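Local coordinates for PHA granule-associated protein (Aeromonas hydrophila, PDB 5IP0) that probably coats polyhydroxyalkanoate storage granules as an amphiphilic, largely helical phasin with surfactant-like properties, at residues D[25-30]-D[95-100]. Residues are numbered along the deposited sequence; the frame is centred on the assembly and turned at random.
Sequences QLLASN and QQFKEE. With CD (cadmium ion), chain X; CD (cadmium ion), chain Y.
L26 and F97 meet between two antiparallel helices of one chain. L26 CD2 lies 3.7 Å from F97 CE1, and the two side chains cross at about a right angle. CG of F97 stands anti to the backbone N (chi1 177°), and the ring beyond it comes nearer to helix 18-57 than its CB bond would suggest. L27 starts away from helix 65-109, but its CD2 returns to 4.3 Å from F97 CZ, a looser touch. The amide end of N30 lies obliquely against F97 near CD1, its plane turned 72° from the ring plane.

The other methyl of L26 serves a second neighbour. L26 CD1 sits 3.8 Å from E100 CB and also borders E100 CD, the two side chains sliding past each other in opposite directions. The chain of E100 is extended beyond CG, and its carboxylate holds a cadmium ion with both oxygens, OE1 at 2.7 Å and OE2 at 2.6 Å. OE2 also accepts a hydrogen bond from R22. The metal and the arginine would both offset the negative charge beside the leucine. E99 binds a separate cadmium ion, again through both carboxylate oxygens.

No hydrogen bond joins the two segments. L26 continues onto L101 and L104 of helix 65-109. L37 of a second subunit packs on L27, and S80 of that subunit on F97. The axes of segments 25-30 and 95-100 approach to 11.3 Å at 175°, as expected where helices 18-57 and 65-109, joined by a short link, form the antiparallel arms of a long alpha-helical hairpin, here within a four-chain phasin assembly.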
ATOM      1  N   GLN D  25       4.357 -14.035  11.183  1.00 76.02           N
ATOM      2  CA  GLN D  25       3.147 -13.321  11.579  1.00 72.20           C
ATOM      3  C   GLN D  25       3.442 -11.854  11.885  1.00 72.10           C
ATOM      4  O   GLN D  25       2.666 -10.966  11.506  1.00 79.33           O
ATOM      5  CB  GLN D  25       2.474 -14.035  12.758  1.00 92.35           C
ATOM      6  CG  GLN D  25       1.090 -13.474  13.125  1.00114.92           C
ATOM      7  CD  GLN D  25      -0.015 -13.782  12.116  1.00121.98           C
ATOM      8  OE1 GLN D  25      -0.461 -14.927  11.975  1.00143.86           O
ATOM      9  NE2 GLN D  25      -0.442 -12.747  11.386  1.00 89.54           N
ATOM     10  N   LEU D  26       4.569 -11.578  12.543  1.00 72.64           N
ATOM     11  CA  LEU D  26       4.954 -10.199  12.825  1.00 72.75           C
ATOM     12  C   LEU D  26       5.023  -9.378  11.542  1.00 71.91           C
ATOM     13  O   LEU D  26       4.404  -8.306  11.433  1.00 71.64           O
ATOM     14  CB  LEU D  26       6.300 -10.179  13.557  1.00 78.69           C
ATOM     15  CG  LEU D  26       6.885  -8.771  13.732  1.00 77.88           C
ATOM     16  CD1 LEU D  26       6.045  -7.970  14.699  1.00 74.31           C
ATOM     17  CD2 LEU D  26       8.351  -8.765  14.123  1.00 74.72           C
ATOM     18  N   LEU D  27       5.779  -9.886  10.554  1.00 76.25           N
ATOM     19  CA  LEU D  27       5.920  -9.224   9.255  1.00 70.94           C
ATOM     20  C   LEU D  27       4.577  -9.024   8.572  1.00 75.65           C
ATOM     21  O   LEU D  27       4.248  -7.914   8.131  1.00 69.83           O
ATOM     22  CB  LEU D  27       6.844 -10.038   8.353  1.00 70.96           C
ATOM     23  CG  LEU D  27       8.274 -10.136   8.868  1.00 71.80           C
ATOM     24  CD1 LEU D  27       9.162 -10.906   7.904  1.00 71.97           C
ATOM     25  CD2 LEU D  27       8.808  -8.736   9.096  1.00 72.07           C
ATOM     26  N   ALA D  28       3.788 -10.099   8.467  1.00 76.75           N
ATOM     27  CA  ALA D  28       2.501 -10.005   7.790  1.00 69.59           C
ATOM     28  C   ALA D  28       1.628  -8.932   8.424  1.00 69.62           C
ATOM     29  O   ALA D  28       0.968  -8.158   7.718  1.00 69.16           O
ATOM     30  CB  ALA D  28       1.809 -11.365   7.819  1.00 69.80           C
ATOM     31  N   SER D  29       1.643  -8.854   9.763  1.00 77.86           N
ATOM     32  CA  SER D  29       0.865  -7.845  10.477  1.00 70.59           C
ATOM     33  C   SER D  29       1.333  -6.434  10.146  1.00 77.28           C
ATOM     34  O   SER D  29       0.511  -5.537   9.937  1.00 78.24           O
ATOM     35  CB  SER D  29       0.924  -8.094  11.972  1.00 71.56           C
ATOM     36  OG  SER D  29       0.152  -7.137  12.678  1.00 89.77           O
ATOM     37  N   ASN D  30       2.643  -6.197  10.130  1.00 82.91           N
ATOM     38  CA  ASN D  30       3.074  -4.843   9.789  1.00 77.39           C
ATOM     39  C   ASN D  30       2.770  -4.471   8.349  1.00 73.56           C
ATOM     40  O   ASN D  30       2.440  -3.314   8.083  1.00 86.82           O
ATOM     41  CB  ASN D  30       4.557  -4.660  10.043  1.00 85.79           C
ATOM     42  CG  ASN D  30       4.828  -4.300  11.444  1.00 71.98           C
ATOM     43  OD1 ASN D  30       5.113  -5.157  12.262  1.00 91.16           O
ATOM     44  ND2 ASN D  30       4.679  -3.023  11.756  1.00 72.35           N
ATOM     45  N   GLN D  95       8.029   2.332  15.795  1.00 83.45           N
ATOM     46  CA  GLN D  95       8.376   2.133  17.197  1.00 88.60           C
ATOM     47  C   GLN D  95       7.923   0.767  17.714  1.00 95.07           C
ATOM     48  O   GLN D  95       8.720  -0.015  18.247  1.00121.05           O
ATOM     49  CB  GLN D  95       7.728   3.253  18.016  1.00 83.72           C
ATOM     50  CG  GLN D  95       8.449   3.550  19.289  1.00105.30           C
ATOM     51  CD  GLN D  95       9.733   4.290  19.034  1.00114.28           C
ATOM     52  OE1 GLN D  95       9.731   5.344  18.385  1.00118.93           O
ATOM     53  NE2 GLN D  95      10.854   3.724  19.499  1.00101.84           N
ATOM     54  N   GLN D  96       6.630   0.473  17.576  1.00 79.10           N
ATOM     55  CA  GLN D  96       6.090  -0.792  18.065  1.00 78.88           C
ATOM     56  C   GLN D  96       6.665  -1.980  17.310  1.00 95.78           C
ATOM     57  O   GLN D  96       6.849  -3.058  17.898  1.00 78.21           O
ATOM     58  CB  GLN D  96       4.566  -0.776  17.953  1.00 78.32           C
ATOM     59  CG  GLN D  96       3.870  -1.924  18.647  1.00105.35           C
ATOM     60  CD  GLN D  96       2.384  -1.959  18.330  1.00127.95           C
ATOM     61  OE1 GLN D  96       1.817  -0.972  17.838  1.00120.57           O
ATOM     62  NE2 GLN D  96       1.746  -3.104  18.598  1.00129.96           N
ATOM     63  N   PHE D  97       6.941  -1.806  16.009  1.00 92.29           N
ATOM     64  CA  PHE D  97       7.609  -2.853  15.244  1.00 76.16           C
ATOM     65  C   PHE D  97       8.974  -3.173  15.833  1.00 77.23           C
ATOM     66  O   PHE D  97       9.301  -4.347  16.068  1.00 77.29           O
ATOM     67  CB  PHE D  97       7.742  -2.434  13.783  1.00 89.47           C
ATOM     68  CG  PHE D  97       8.479  -3.436  12.937  1.00 86.75           C
ATOM     69  CD1 PHE D  97       8.011  -4.736  12.817  1.00 74.06           C
ATOM     70  CD2 PHE D  97       9.641  -3.088  12.288  1.00 74.91           C
ATOM     71  CE1 PHE D  97       8.677  -5.666  12.067  1.00 74.73           C
ATOM     72  CE2 PHE D  97      10.319  -4.017  11.539  1.00 83.38           C
ATOM     73  CZ  PHE D  97       9.836  -5.312  11.426  1.00 74.05           C
ATOM     74  N   LYS D  98       9.792  -2.131  16.060  1.00 78.20           N
ATOM     75  CA  LYS D  98      11.042  -2.274  16.817  1.00 79.59           C
ATOM     76  C   LYS D  98      10.821  -3.085  18.085  1.00 82.71           C
ATOM     77  O   LYS D  98      11.507  -4.086  18.325  1.00 81.04           O
ATOM     78  CB  LYS D  98      11.610  -0.898  17.182  1.00 80.83           C
ATOM     79  CG  LYS D  98      13.076  -0.893  17.614  1.00 82.32           C
ATOM     80  CD  LYS D  98      13.353   0.232  18.626  1.00 96.92           C
ATOM     81  CE  LYS D  98      14.779   0.189  19.241  1.00107.63           C
ATOM     82  NZ  LYS D  98      15.328  -1.116  19.775  1.00104.46           N
ATOM     83  N   GLU D  99       9.833  -2.679  18.887  1.00 80.68           N
ATOM     84  CA  GLU D  99       9.556  -3.336  20.155  1.00 81.61           C
ATOM     85  C   GLU D  99       9.356  -4.836  20.000  1.00 80.88           C
ATOM     86  O   GLU D  99      10.110  -5.639  20.564  1.00 87.87           O
ATOM     87  CB  GLU D  99       8.341  -2.681  20.793  1.00 90.20           C
ATOM     88  CG  GLU D  99       8.699  -1.425  21.558  1.00102.48           C
ATOM     89  CD  GLU D  99       7.485  -0.711  22.082  1.00110.26           C
ATOM     90  OE1 GLU D  99       6.360  -1.054  21.652  1.00 84.74           O
ATOM     91  OE2 GLU D  99       7.644   0.127  22.991  1.00130.53           O
ATOM     92  N   GLU D 100       8.368  -5.243  19.212  1.00 79.52           N
ATOM     93  CA  GLU D 100       8.099  -6.672  19.116  1.00 79.00           C
ATOM     94  C   GLU D 100       9.300  -7.425  18.590  1.00 87.09           C
ATOM     95  O   GLU D 100       9.516  -8.590  18.955  1.00 84.19           O
ATOM     96  CB  GLU D 100       6.918  -6.923  18.216  1.00 77.67           C
ATOM     97  CG  GLU D 100       5.659  -6.627  18.899  1.00113.89           C
ATOM     98  CD  GLU D 100       4.504  -6.962  18.050  1.00109.23           C
ATOM     99  OE1 GLU D 100       3.971  -6.041  17.399  1.00 91.41           O
ATOM    100  OE2 GLU D 100       4.158  -8.164  18.028  1.00120.19           O
TER
HETATM  101 CD    CD X 203       5.331   1.274  22.425  1.00229.48          CD
HETATM  102 CD    CD Y 204       1.961  -7.626  16.693  1.00128.60          CD